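Local coordinates for protein HTH-type transcriptional regulator PrpR (PDB 6D2S) that regulates transcription of the genes for short-chain fatty acid catabolism, through both the glyoxylate and the methylcitrate cycles, in Mycobacterium tuberculosis, at residues Arg8-Asp13 with Ser105-Thr110; Ala24-Phe29 with Leu173-Gln178; Arg67-His70 with Val75-Val78; His142-Gln147 with Gly156-Val161; Tyr150-Leu155 with Val161-Val166. All coordinates share one frame; numbering follows the deposited sequence. Where two conformers were deposited one is given.

Interaction 1 (Arg8-Asp13 with Ser105-Thr110). With CA (calcium ion), chain B.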
# COMPACT_ATOMS: atom_id res chain seq x y z
N ARG A 8 -0.14 -0.85 14.56
CA ARG A 8 -1.48 -0.54 14.05
C ARG A 8 -2.03 0.72 14.72
O ARG A 8 -2.59 1.58 14.04
CB ARG A 8 -2.43 -1.72 14.28
CG ARG A 8 -3.84 -1.46 13.76
CD ARG A 8 -4.80 -2.61 14.09
NE ARG A 8 -5.04 -2.75 15.53
CZ ARG A 8 -4.66 -3.81 16.25
NH1 ARG A 8 -4.03 -4.82 15.67
NH2 ARG A 8 -4.92 -3.85 17.55
N ASP A 9 -1.87 0.84 16.04
CA ASP A 9 -2.31 2.05 16.72
C ASP A 9 -1.52 3.27 16.23
O ASP A 9 -2.08 4.36 16.08
CB ASP A 9 -2.19 1.92 18.24
CG ASP A 9 -2.86 3.07 18.97
OD1 ASP A 9 -3.96 3.48 18.53
OD2 ASP A 9 -2.33 3.57 19.97
N PHE A 10 -0.22 3.09 15.99
CA PHE A 10 0.61 4.19 15.50
C PHE A 10 0.02 4.78 14.21
O PHE A 10 -0.12 6.00 14.07
CB PHE A 10 2.04 3.69 15.27
CG PHE A 10 2.97 4.73 14.72
CD1 PHE A 10 3.74 5.50 15.57
CD2 PHE A 10 3.08 4.93 13.35
CE1 PHE A 10 4.61 6.46 15.07
CE2 PHE A 10 3.94 5.90 12.84
CZ PHE A 10 4.70 6.67 13.69
N PHE A 11 -0.34 3.92 13.26
CA PHE A 11 -0.92 4.44 12.03
C PHE A 11 -2.35 4.94 12.27
O PHE A 11 -2.73 5.97 11.70
CB PHE A 11 -0.86 3.39 10.93
CG PHE A 11 0.51 3.29 10.27
CD1 PHE A 11 0.86 4.14 9.23
CD2 PHE A 11 1.44 2.35 10.72
CE1 PHE A 11 2.13 4.04 8.63
CE2 PHE A 11 2.70 2.26 10.14
CZ PHE A 11 3.04 3.11 9.09
N TYR A 12 -3.12 4.26 13.12
CA TYR A 12 -4.49 4.70 13.40
C TYR A 12 -4.51 6.13 13.94
O TYR A 12 -5.33 6.96 13.52
CB TYR A 12 -5.16 3.76 14.41
CG TYR A 12 -6.53 4.25 14.82
CD1 TYR A 12 -7.63 4.05 13.99
CD2 TYR A 12 -6.72 4.96 16.00
CE1 TYR A 12 -8.89 4.51 14.32
CE2 TYR A 12 -8.00 5.43 16.34
CZ TYR A 12 -9.07 5.20 15.49
OH TYR A 12 -10.33 5.66 15.82
N ASP A 13 -3.64 6.41 14.91
CA ASP A 13 -3.57 7.73 15.53
C ASP A 13 -3.20 8.81 14.53
O ASP A 13 -3.45 9.99 14.79
CB ASP A 13 -2.54 7.73 16.66
CG ASP A 13 -3.01 6.94 17.85
OD1 ASP A 13 -4.22 6.63 17.89
OD2 ASP A 13 -2.18 6.61 18.73
N SER A 105 13.09 7.99 11.62
CA SER A 105 13.38 7.93 13.05
C SER A 105 12.63 9.01 13.82
O SER A 105 12.11 8.75 14.91
CB SER A 105 14.89 8.07 13.30
OG SER A 105 15.55 6.91 12.83
N SER A 106 12.55 10.22 13.26
CA SER A 106 11.85 11.29 13.97
C SER A 106 10.35 11.03 14.04
O SER A 106 9.70 11.40 15.03
CB SER A 106 12.13 12.64 13.32
OG SER A 106 11.46 12.76 12.08
N ILE A 107 9.78 10.42 13.00
CA ILE A 107 8.35 10.10 13.02
C ILE A 107 8.06 9.01 14.06
O ILE A 107 7.13 9.13 14.87
CB ILE A 107 7.88 9.69 11.61
CG1 ILE A 107 7.92 10.90 10.67
CG2 ILE A 107 6.47 9.11 11.67
CD1 ILE A 107 7.95 10.51 9.19
N VAL A 108 8.86 7.94 14.05
CA VAL A 108 8.69 6.87 15.03
C VAL A 108 8.77 7.42 16.44
O VAL A 108 8.04 6.99 17.35
CB VAL A 108 9.73 5.76 14.80
CG1 VAL A 108 9.71 4.75 15.94
CG2 VAL A 108 9.52 5.08 13.46
N ALA A 109 9.66 8.39 16.65
CA ALA A 109 9.91 8.91 17.99
C ALA A 109 8.72 9.68 18.55
O ALA A 109 8.66 9.89 19.76
CB ALA A 109 11.17 9.78 17.98
N THR A 110 7.78 10.09 17.70
CA THR A 110 6.61 10.81 18.22
C THR A 110 5.67 9.90 19.01
O THR A 110 4.75 10.42 19.64
CB THR A 110 5.82 11.50 17.10
OG1 THR A 110 5.31 10.52 16.19
CG2 THR A 110 6.70 12.49 16.34
CA CA B . -3.99 5.45 19.97

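Interaction 2 (Ala24-Phe29 with Leu173-Gln178)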
# COMPACT_ATOMS: atom_id res chain seq x y z
N ALA A 24 7.46 14.07 1.19
CA ALA A 24 8.84 13.86 0.74
C ALA A 24 8.87 12.99 -0.51
O ALA A 24 9.62 13.27 -1.46
CB ALA A 24 9.68 13.24 1.85
N ALA A 25 8.06 11.93 -0.54
CA ALA A 25 7.99 11.06 -1.71
C ALA A 25 7.50 11.83 -2.93
O ALA A 25 8.08 11.75 -4.02
CB ALA A 25 7.07 9.87 -1.43
N GLU A 26 6.42 12.60 -2.76
CA GLU A 26 5.84 13.32 -3.89
C GLU A 26 6.80 14.38 -4.40
O GLU A 26 6.95 14.57 -5.61
CB GLU A 26 4.50 13.95 -3.47
CG GLU A 26 3.71 14.49 -4.65
CD GLU A 26 2.32 14.95 -4.27
OE1 GLU A 26 2.09 15.26 -3.08
OE2 GLU A 26 1.45 15.03 -5.17
N ARG A 27 7.47 15.09 -3.49
CA ARG A 27 8.43 16.10 -3.93
C ARG A 27 9.63 15.47 -4.62
O ARG A 27 10.12 15.99 -5.63
CB ARG A 27 8.86 16.97 -2.74
CG ARG A 27 7.70 17.80 -2.19
CD ARG A 27 8.10 18.77 -1.08
NE ARG A 27 8.34 18.11 0.20
CZ ARG A 27 8.19 18.69 1.38
NH1 ARG A 27 7.79 19.95 1.46
NH2 ARG A 27 8.44 18.01 2.50
N MET A 28 10.11 14.33 -4.10
CA MET A 28 11.24 13.68 -4.76
C MET A 28 10.86 13.17 -6.14
O MET A 28 11.63 13.30 -7.09
CB MET A 28 11.79 12.55 -3.89
CG MET A 28 13.15 12.07 -4.34
SD MET A 28 13.78 10.80 -3.23
CE MET A 28 13.52 11.57 -1.64
N PHE A 29 9.67 12.57 -6.25
CA PHE A 29 9.15 12.14 -7.55
C PHE A 29 9.12 13.30 -8.54
O PHE A 29 9.61 13.19 -9.67
CB PHE A 29 7.75 11.53 -7.35
CG PHE A 29 7.11 11.00 -8.61
CD1 PHE A 29 6.54 11.86 -9.55
CD2 PHE A 29 7.01 9.63 -8.82
CE1 PHE A 29 5.92 11.37 -10.69
CE2 PHE A 29 6.39 9.12 -9.96
CZ PHE A 29 5.85 10.00 -10.90
N LEU A 173 -5.46 8.03 1.78
CA LEU A 173 -5.73 9.35 1.21
C LEU A 173 -6.45 10.25 2.23
O LEU A 173 -7.58 10.68 2.04
CB LEU A 173 -6.54 9.23 -0.08
CG LEU A 173 -5.84 8.44 -1.19
CD1 LEU A 173 -6.63 8.51 -2.49
CD2 LEU A 173 -4.39 8.91 -1.41
N GLN A 174 -5.74 10.53 3.33
CA GLN A 174 -6.23 11.42 4.37
C GLN A 174 -5.41 12.71 4.49
O GLN A 174 -5.34 13.30 5.58
CB GLN A 174 -6.29 10.69 5.72
CG GLN A 174 -7.51 9.79 5.88
CD GLN A 174 -7.42 8.52 5.04
OE1 GLN A 174 -8.22 8.30 4.14
NE2 GLN A 174 -6.43 7.68 5.34
N ARG A 175 -4.82 13.17 3.41
CA ARG A 175 -4.08 14.43 3.46
C ARG A 175 -5.07 15.56 3.73
O ARG A 175 -6.08 15.68 3.03
CB ARG A 175 -3.33 14.69 2.15
CG ARG A 175 -2.59 16.05 2.12
CD ARG A 175 -1.78 16.22 0.82
NE ARG A 175 -0.66 15.29 0.72
CZ ARG A 175 0.15 15.22 -0.34
NH1 ARG A 175 -0.06 16.04 -1.37
NH2 ARG A 175 1.16 14.36 -0.36
N PRO A 176 -4.82 16.41 4.74
CA PRO A 176 -5.78 17.47 5.05
C PRO A 176 -6.05 18.33 3.83
O PRO A 176 -5.13 18.70 3.10
CB PRO A 176 -5.10 18.25 6.18
CG PRO A 176 -4.19 17.22 6.84
CD PRO A 176 -3.69 16.37 5.69
N ARG A 177 -7.32 18.59 3.58
CA ARG A 177 -7.82 19.42 2.50
C ARG A 177 -7.70 18.74 1.14
O ARG A 177 -8.07 19.35 0.12
CB ARG A 177 -7.14 20.80 2.46
CG ARG A 177 -7.39 21.61 3.73
CD ARG A 177 -6.74 23.00 3.69
NE ARG A 177 -7.02 23.72 4.93
CZ ARG A 177 -6.29 23.62 6.03
NH1 ARG A 177 -5.23 22.82 6.04
NH2 ARG A 177 -6.62 24.30 7.12
N GLN A 178 -7.23 17.50 1.07
CA GLN A 178 -7.28 16.77 -0.20
C GLN A 178 -7.55 15.29 0.06
O GLN A 178 -6.85 14.40 -0.41
CB GLN A 178 -6.01 16.94 -1.04
CG GLN A 178 -6.26 16.38 -2.45
CD GLN A 178 -5.20 16.73 -3.48
OE1 GLN A 178 -4.30 17.55 -3.24
NE2 GLN A 178 -5.31 16.11 -4.65

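Interaction 3 (Arg67-His70 with Val75-Val78)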
# COMPACT_ATOMS: atom_id res chain seq x y z
N ARG A 67 14.43 -8.44 -2.04
CA ARG A 67 15.59 -7.58 -2.21
C ARG A 67 16.64 -7.97 -1.18
O ARG A 67 16.35 -8.62 -0.18
CB ARG A 67 15.22 -6.10 -2.08
CG ARG A 67 14.97 -5.66 -0.64
CD ARG A 67 14.60 -4.17 -0.52
NE ARG A 67 14.43 -3.83 0.89
CZ ARG A 67 13.29 -3.96 1.56
NH1 ARG A 67 12.19 -4.41 0.95
NH2 ARG A 67 13.25 -3.64 2.84
N ARG A 68 17.88 -7.56 -1.46
CA ARG A 68 18.98 -7.69 -0.52
C ARG A 68 19.90 -6.51 -0.74
O ARG A 68 20.42 -6.33 -1.85
CB ARG A 68 19.74 -9.01 -0.70
CG ARG A 68 20.82 -9.28 0.36
CD ARG A 68 20.20 -9.49 1.73
NE ARG A 68 21.19 -9.55 2.81
CZ ARG A 68 21.59 -10.67 3.39
NH1 ARG A 68 21.10 -11.84 3.00
NH2 ARG A 68 22.49 -10.63 4.36
N TYR A 69 20.09 -5.69 0.29
CA TYR A 69 20.98 -4.56 0.20
C TYR A 69 22.38 -4.97 0.67
O TYR A 69 22.52 -5.64 1.70
CB TYR A 69 20.45 -3.39 1.04
CG TYR A 69 21.29 -2.15 0.90
CD1 TYR A 69 21.57 -1.63 -0.36
CD2 TYR A 69 21.80 -1.49 2.01
CE1 TYR A 69 22.34 -0.50 -0.51
CE2 TYR A 69 22.57 -0.36 1.87
CZ TYR A 69 22.83 0.13 0.61
OH TYR A 69 23.61 1.25 0.45
N HIS A 70 23.39 -4.60 -0.11
CA HIS A 70 24.80 -4.87 0.19
C HIS A 70 25.45 -3.54 0.59
O HIS A 70 26.00 -2.83 -0.26
CB HIS A 70 25.50 -5.49 -1.02
CG HIS A 70 25.03 -6.87 -1.36
ND1 HIS A 70 25.84 -7.98 -1.25
CD2 HIS A 70 23.83 -7.32 -1.81
CE1 HIS A 70 25.16 -9.06 -1.61
NE2 HIS A 70 23.94 -8.68 -1.96
N VAL A 75 25.21 -1.80 -3.18
CA VAL A 75 24.49 -2.48 -4.25
C VAL A 75 23.16 -2.96 -3.69
O VAL A 75 23.13 -3.59 -2.62
CB VAL A 75 25.29 -3.67 -4.81
CG1 VAL A 75 24.37 -4.56 -5.68
CG2 VAL A 75 26.47 -3.18 -5.62
N LEU A 76 22.07 -2.71 -4.41
CA LEU A 76 20.76 -3.23 -4.04
C LEU A 76 20.37 -4.27 -5.09
O LEU A 76 20.16 -3.92 -6.25
CB LEU A 76 19.71 -2.13 -3.96
CG LEU A 76 18.29 -2.66 -3.68
CD1 LEU A 76 18.21 -3.28 -2.29
CD2 LEU A 76 17.25 -1.55 -3.83
N ARG A 77 20.28 -5.53 -4.67
CA ARG A 77 19.77 -6.59 -5.53
C ARG A 77 18.26 -6.70 -5.37
O ARG A 77 17.74 -6.69 -4.25
CB ARG A 77 20.46 -7.91 -5.20
CG ARG A 77 21.90 -7.93 -5.66
CD ARG A 77 22.69 -9.02 -4.95
NE ARG A 77 22.18 -10.35 -5.26
CZ ARG A 77 22.15 -11.35 -4.38
NH1 ARG A 77 22.59 -11.17 -3.14
NH2 ARG A 77 21.68 -12.54 -4.75
N VAL A 78 17.56 -6.80 -6.49
CA VAL A 78 16.11 -6.83 -6.53
C VAL A 78 15.71 -8.08 -7.30
O VAL A 78 16.28 -8.37 -8.35
CB VAL A 78 15.53 -5.56 -7.18
CG1 VAL A 78 14.00 -5.65 -7.29
CG2 VAL A 78 15.94 -4.32 -6.37

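Interaction 4 (His142-Gln147 with Gly156-Val161)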
# COMPACT_ATOMS: atom_id res chain seq x y z
N HIS A 142 -4.59 10.69 -6.47
CA HIS A 142 -5.92 11.15 -6.07
C HIS A 142 -6.74 11.58 -7.27
O HIS A 142 -7.90 11.19 -7.43
CB HIS A 142 -5.79 12.29 -5.05
CG HIS A 142 -7.10 12.80 -4.53
ND1 HIS A 142 -7.80 13.82 -5.14
CD2 HIS A 142 -7.83 12.43 -3.45
CE1 HIS A 142 -8.91 14.06 -4.46
NE2 HIS A 142 -8.95 13.23 -3.42
N ARG A 143 -6.13 12.39 -8.15
CA ARG A 143 -6.81 12.82 -9.37
C ARG A 143 -7.21 11.62 -10.22
O ARG A 143 -8.32 11.58 -10.76
CB ARG A 143 -5.92 13.78 -10.16
CG ARG A 143 -6.53 14.31 -11.45
CD ARG A 143 -5.63 15.38 -12.09
NE ARG A 143 -4.34 14.85 -12.54
CZ ARG A 143 -3.18 15.05 -11.91
NH1 ARG A 143 -3.14 15.77 -10.79
NH2 ARG A 143 -2.06 14.53 -12.40
N ALA A 144 -6.32 10.63 -10.34
CA ALA A 144 -6.63 9.45 -11.14
C ALA A 144 -7.75 8.64 -10.51
O ALA A 144 -8.62 8.11 -11.22
CB ALA A 144 -5.38 8.58 -11.31
N ALA A 145 -7.74 8.51 -9.19
CA ALA A 145 -8.82 7.78 -8.53
C ALA A 145 -10.17 8.44 -8.78
O ALA A 145 -11.17 7.77 -9.06
CB ALA A 145 -8.54 7.66 -7.03
N GLU A 146 -10.22 9.77 -8.72
CA GLU A 146 -11.50 10.42 -8.98
C GLU A 146 -11.92 10.22 -10.43
O GLU A 146 -13.09 9.93 -10.70
CB GLU A 146 -11.44 11.90 -8.60
CG GLU A 146 -11.27 12.16 -7.10
CD GLU A 146 -12.55 11.92 -6.26
OE1 GLU A 146 -13.67 11.96 -6.83
OE2 GLU A 146 -12.43 11.69 -5.03
N GLN A 147 -10.99 10.36 -11.37
CA GLN A 147 -11.38 10.28 -12.78
C GLN A 147 -11.66 8.86 -13.24
O GLN A 147 -12.38 8.67 -14.23
CB GLN A 147 -10.30 10.91 -13.65
CG GLN A 147 -10.11 12.39 -13.37
CD GLN A 147 -9.02 13.01 -14.20
OE1 GLN A 147 -8.38 12.33 -15.01
NE2 GLN A 147 -8.79 14.30 -14.01
N GLY A 156 -4.51 0.18 -11.09
CA GLY A 156 -3.33 -0.68 -11.12
C GLY A 156 -2.68 -0.71 -12.48
O GLY A 156 -1.45 -0.58 -12.61
N ARG A 157 -3.48 -0.87 -13.53
CA ARG A 157 -2.93 -0.88 -14.88
C ARG A 157 -2.33 0.48 -15.24
O ARG A 157 -1.29 0.55 -15.91
CB ARG A 157 -4.01 -1.28 -15.88
CG ARG A 157 -4.42 -2.73 -15.75
CD ARG A 157 -5.10 -3.23 -17.01
NE ARG A 157 -6.54 -3.00 -16.98
CZ ARG A 157 -7.40 -3.82 -16.40
NH1 ARG A 157 -6.97 -4.92 -15.79
NH2 ARG A 157 -8.70 -3.54 -16.43
N ARG A 158 -2.97 1.56 -14.81
CA ARG A 158 -2.47 2.89 -15.13
C ARG A 158 -1.10 3.14 -14.51
O ARG A 158 -0.20 3.69 -15.17
CB ARG A 158 -3.46 3.96 -14.66
CG ARG A 158 -2.91 5.38 -14.76
CD ARG A 158 -4.05 6.38 -14.84
NE ARG A 158 -3.60 7.75 -14.61
CZ ARG A 158 -4.36 8.82 -14.78
NH1 ARG A 158 -5.61 8.68 -15.21
NH2 ARG A 158 -3.87 10.03 -14.54
N PHE A 159 -0.93 2.78 -13.24
CA PHE A 159 0.33 3.02 -12.54
C PHE A 159 1.28 1.83 -12.58
O PHE A 159 2.44 1.97 -12.18
CB PHE A 159 0.07 3.45 -11.09
CG PHE A 159 -0.56 4.80 -10.99
CD1 PHE A 159 0.23 5.94 -11.01
CD2 PHE A 159 -1.93 4.94 -10.94
CE1 PHE A 159 -0.35 7.21 -10.94
CE2 PHE A 159 -2.52 6.21 -10.87
CZ PHE A 159 -1.72 7.34 -10.87
N GLY A 160 0.82 0.68 -13.07
CA GLY A 160 1.66 -0.50 -13.17
C GLY A 160 1.90 -1.22 -11.87
O GLY A 160 2.98 -1.79 -11.67
N VAL A 161 0.93 -1.22 -10.96
CA VAL A 161 1.09 -1.82 -9.64
C VAL A 161 -0.04 -2.81 -9.40
O VAL A 161 -1.05 -2.84 -10.11
CB VAL A 161 1.14 -0.75 -8.52
CG1 VAL A 161 2.32 0.19 -8.75
CG2 VAL A 161 -0.16 0.04 -8.47

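Interaction 5 (Tyr150-Leu155 with Val161-Val166)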
# COMPACT_ATOMS: atom_id res chain seq x y z
N TYR A 150 -12.46 5.30 -8.82
CA TYR A 150 -11.92 4.37 -7.84
C TYR A 150 -11.88 2.93 -8.36
O TYR A 150 -11.90 1.98 -7.58
CB TYR A 150 -12.69 4.45 -6.51
CG TYR A 150 -12.39 5.74 -5.77
CD1 TYR A 150 -13.03 6.92 -6.12
CD2 TYR A 150 -11.44 5.78 -4.75
CE1 TYR A 150 -12.75 8.11 -5.46
CE2 TYR A 150 -11.16 6.96 -4.08
CZ TYR A 150 -11.81 8.12 -4.45
OH TYR A 150 -11.54 9.30 -3.79
N ASP A 151 -11.79 2.76 -9.67
CA ASP A 151 -11.63 1.42 -10.25
C ASP A 151 -10.22 0.91 -9.93
O ASP A 151 -9.24 1.37 -10.52
CB ASP A 151 -11.86 1.46 -11.76
CG ASP A 151 -11.93 0.07 -12.37
OD1 ASP A 151 -12.88 -0.19 -13.13
OD2 ASP A 151 -11.05 -0.77 -12.04
N ILE A 152 -10.14 -0.05 -9.00
CA ILE A 152 -8.84 -0.51 -8.49
C ILE A 152 -8.02 -1.14 -9.61
O ILE A 152 -6.80 -0.95 -9.69
CB ILE A 152 -9.06 -1.49 -7.32
CG1 ILE A 152 -9.80 -0.78 -6.17
CG2 ILE A 152 -7.70 -2.05 -6.85
CD1 ILE A 152 -10.57 -1.74 -5.27
N ASP A 153 -8.67 -1.91 -10.48
CA ASP A 153 -7.94 -2.57 -11.57
C ASP A 153 -7.40 -1.56 -12.59
O ASP A 153 -6.25 -1.68 -13.04
CB ASP A 153 -8.86 -3.58 -12.24
CG ASP A 153 -9.16 -4.77 -11.34
OD1 ASP A 153 -8.21 -5.47 -10.95
OD2 ASP A 153 -10.34 -4.98 -11.00
N LEU A 154 -8.22 -0.58 -12.99
CA LEU A 154 -7.72 0.41 -13.94
C LEU A 154 -6.62 1.27 -13.32
O LEU A 154 -5.67 1.66 -14.01
CB LEU A 154 -8.86 1.28 -14.45
CG LEU A 154 -9.86 0.61 -15.38
CD1 LEU A 154 -10.84 1.65 -15.94
CD2 LEU A 154 -9.16 -0.14 -16.50
N LEU A 155 -6.75 1.61 -12.03
CA LEU A 155 -5.66 2.31 -11.35
C LEU A 155 -4.38 1.48 -11.36
O LEU A 155 -3.29 2.00 -11.59
CB LEU A 155 -6.06 2.65 -9.91
CG LEU A 155 -7.07 3.78 -9.74
CD1 LEU A 155 -7.68 3.76 -8.34
CD2 LEU A 155 -6.37 5.11 -10.01
N VAL A 161 0.93 -1.22 -10.96
CA VAL A 161 1.09 -1.82 -9.64
C VAL A 161 -0.04 -2.81 -9.40
O VAL A 161 -1.05 -2.84 -10.11
CB VAL A 161 1.14 -0.75 -8.52
CG1 VAL A 161 2.32 0.19 -8.75
CG2 VAL A 161 -0.16 0.04 -8.47
N GLY A 162 0.14 -3.63 -8.36
CA GLY A 162 -0.82 -4.68 -8.06
C GLY A 162 -2.04 -4.19 -7.29
O GLY A 162 -2.09 -3.09 -6.75
N PHE A 163 -3.04 -5.08 -7.24
CA PHE A 163 -4.34 -4.76 -6.65
C PHE A 163 -4.21 -4.31 -5.19
O PHE A 163 -4.80 -3.29 -4.80
CB PHE A 163 -5.24 -5.99 -6.76
CG PHE A 163 -6.69 -5.73 -6.46
CD1 PHE A 163 -7.17 -5.86 -5.17
CD2 PHE A 163 -7.57 -5.38 -7.48
CE1 PHE A 163 -8.51 -5.64 -4.90
CE2 PHE A 163 -8.90 -5.15 -7.21
CZ PHE A 163 -9.37 -5.27 -5.91
N GLU A 164 -3.47 -5.05 -4.36
CA GLU A 164 -3.39 -4.65 -2.96
C GLU A 164 -2.58 -3.37 -2.79
O GLU A 164 -2.80 -2.63 -1.83
CB GLU A 164 -2.82 -5.77 -2.08
CG GLU A 164 -1.34 -6.08 -2.30
CD GLU A 164 -1.11 -7.15 -3.36
OE1 GLU A 164 -1.90 -7.23 -4.34
OE2 GLU A 164 -0.14 -7.93 -3.19
N THR A 165 -1.64 -3.10 -3.70
CA THR A 165 -0.88 -1.85 -3.63
C THR A 165 -1.80 -0.65 -3.86
O THR A 165 -1.70 0.35 -3.15
CB THR A 165 0.27 -1.87 -4.64
OG1 THR A 165 1.08 -3.03 -4.40
CG2 THR A 165 1.14 -0.62 -4.53
N VAL A 166 -2.70 -0.75 -4.85
CA VAL A 166 -3.70 0.29 -5.06
C VAL A 166 -4.60 0.43 -3.83
O VAL A 166 -4.86 1.54 -3.36
CB VAL A 166 -4.55 0.00 -6.31
CG1 VAL A 166 -5.66 1.05 -6.46
CG2 VAL A 166 -3.66 -0.04 -7.58

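Interaction 1 (Arg8-Asp13 with Ser105-Thr110)
Phe10 reaches across to Ile107 in a helix-to-helix contact between the N-terminal helix 3-13 and helix 101-109 of the IrrE N-terminal-like domain. The two side chains cross at about a right angle. Ile107 CG2 meets the rim of the ring, near its plane, 3.6 Å from Phe10 CZ. The carbonyl oxygen Ile107 O also lies at the ring edge, in plane, 3.7 Å from Phe10 CZ. The Phe10 ring is carried outward because its CG lies opposite the backbone N (chi1 179°). Val108 approaches more loosely, with its CA 4.1 Å from Phe10 CE1.

Ile107 O is gripped twice within its own segment, by Thr110 N and by Thr110 OG1, the latter in the carbonyl plane. Both bonds tie Thr110 back to Ile107. Arg14 makes a cation-pi contact with Phe10 and also hydrogen-bonds Thr110 OG1. Ile107, Val108 and Phe11 all rest on Leu126 of helix 116-135.

Another side of helix 3-13 carries a calcium ion. Asp9 and Asp13, one turn apart, each hold it with both carboxylate oxygens. The metal lies 2.4 Å from Asp9 OD1 and 2.5 Å from Asp13 OD2.

Interaction 2 (Ala24-Phe29 with Leu173-Gln178)
Glu26 and Arg175 form a salt bridge between helix 19-31 and the loop 173-178. The guanidinium comes end-on. Both of its terminal nitrogens go to one oxygen: Arg175 NH1 lies 2.9 Å and Arg175 NH2 3.0 Å from Glu26 OE1. This is a forked grip on a single acceptor, not a side-by-side pairing of two oxygens with two nitrogens. Glu26 OE1 sits in the guanidinium plane, but the carboxylate is turned 43° from that plane. NH1 uses the syn lone pair of OE1, while NH2 meets the syn side 33° out of the carboxylate plane. Both bonds are moderately bent.

Glu26 is stretched out to reach the arginine, with CG opposite the backbone N (chi1 -169°). The loop follows helix 163-170 and leads into strand 183-189 of the five-stranded antiparallel sheet. The bridge thus ties helix 19-31 to the C-terminal short-chain fatty acyl-CoA regulator domain. Arg175 also begins a type II beta turn, closed by Gln178 N to Arg175 O at 2.9 Å.

Arg175 NE hydrogen-bonds Tyr17 OH, and Asp22 makes a further salt bridge to NH2, so two carboxylates probably share the arginine's charge. Tyr138 gives a cation-pi contact to Arg175, and its hydroxyl hydrogen-bonds the arginine's backbone N. The backbone N of Arg139 binds Glu26 OE2.

Interaction 3 (Arg67-His70 with Val75-Val78)
His70 and Val75 are joined by two of the four backbone bonds between the strands, unevenly: His70 N to Val75 O is 2.7 Å, and Val75 N to His70 O is 3.2 Å. In the other hydrogen-bonded pair, Arg68 N to Arg77 O and Arg77 N to Arg68 O are both 2.9 Å.

Arg77 NH1 donates to His70 NE2, 3.1 Å away and nearly straight at 166°. The bond runs edge to edge. NE2 is in the guanidinium plane and NH1 is in the imidazole plane, yet the two planes are turned 59° apart. The bend of Arg77 at chi3 (63°) turns the guanidinium so that NH1 reaches NE2. Asp58 makes a salt bridge to Arg77 NE.

Strands 67-70 and 75-79 thus make an antiparallel beta hairpin. It belongs to the three-stranded sheet of the IrrE-like domain, where strand 54-58 flanks strand 75-79 on its other side.

On one face Arg67, Tyr69 and Leu76 touch helix 84-99, while Val78 packs on strand 54-58. There Leu76 CD1 packs 4.0 Å from Tyr69 CB and 4.1 Å from Arg67 CB. Arg67 runs on, extended, to Gln90 of that helix.

Interaction 4 (His142-Gln147 with Gly156-Val161)
Helices 138-147 and 152-159 are two consecutive helices of the IrrE N-terminal-like domain, joined by a short connection. Ala144 carries the contact from helix 138-147. Its methyl group sits in the corner formed by the Arg158 guanidinium face and the Phe159 ring edge, presented by neighbouring residues of the second helix.

Ala144 CB lies over the centre of the Arg158 guanidinium, 3.6 Å from CZ. The same methyl group meets the Phe159 ring at its edge, in plane, 3.7 Å from CE2. The arginine gets there because its chain is extended from CG to NE and leaves the backbone with CG opposite N (chi1 171°). On the way its CG passes over one face of the Phe159 ring, toward the rim. The contact is apolar on the alanine side, and no hydrogen bond crosses between the segments.

Helix 152-159 then stops at Gly160, which has a positive phi of 76°. Val161 N still bonds back to Gly156 O at 3.0 Å.

Phe159 is buried further by Thr36 and Leu136 from loops. Ala145, on helix 138-147, packs on Leu170 of helix 163-170, and Val161 leads into that same helix, which lies against both.

Interaction 5 (Tyr150-Leu155 with Val161-Val166)
Ile152 and Phe163 pack together where helix 152-159 meets helix 163-170, two short helices joined by a tight turn in the IrrE-like domain. The contact is mainly apolar. Ile152 CG2 stands over one face of the Phe163 ring in a CH-pi contact, 3.5 Å from the ring centroid and 21° off the normal. It leans toward the rim, so its nearest ring atom is CE2, at 3.3 Å. Ile152 CD1 adds a touch at Phe163 CZ. The ring is brought under the isoleucine because Phe163 CG lies opposite the backbone N (chi1 -168°).

The same CG2 branch of Ile152 also meets Val166 CG1, at 3.7 Å. That valine methyl lies 3.8 Å from Leu155 CB as well, so it is held between residues of successive turns. Leu155 and Val166 cross at about a right angle.

Asp153 brings a charged group to the ring edge, with its OD1 3.5 Å from Phe163 CD2. The carboxylate is turned obliquely to the ring plane, and its charge is paired with Lys245 of strand 239-247. That lysine also touches Phe163, so the C-terminal sheet packs against this end of the helix pair.

Gly162 occupies the N-cap position of helix 163-170. At Asp151 the side chain itself caps helix 152-159: its OD2 accepts from Leu154 N at 3.0 Å, almost straight at 170° and from above the carboxylate plane.

How the interactions relate
The chain holds the IrrE N-terminal-like and C-terminal fatty acyl-CoA regulator domains of a longer protein. Interactions 4 and 5 share helix 152-159 and Val161, and Leu155 of interaction 5 packs on Ala144 of interaction 4. Both are largely buried and mainly apolar, though interaction 4 uses an exposed arginine and interaction 5 an aspartate. The aromatic contact of interaction 1 is also buried, on the opposite side of the chain's centre, with a calcium site beside it. Interactions 2 and 3 are partly buried and rely on polar bonds. Interaction 2 joins distant parts through charge; interaction 3 pairs neighbouring strands. Interaction 2 reaches interaction 4 where Gln178 and Leu173 pack on His142, while interaction 3 stands apart.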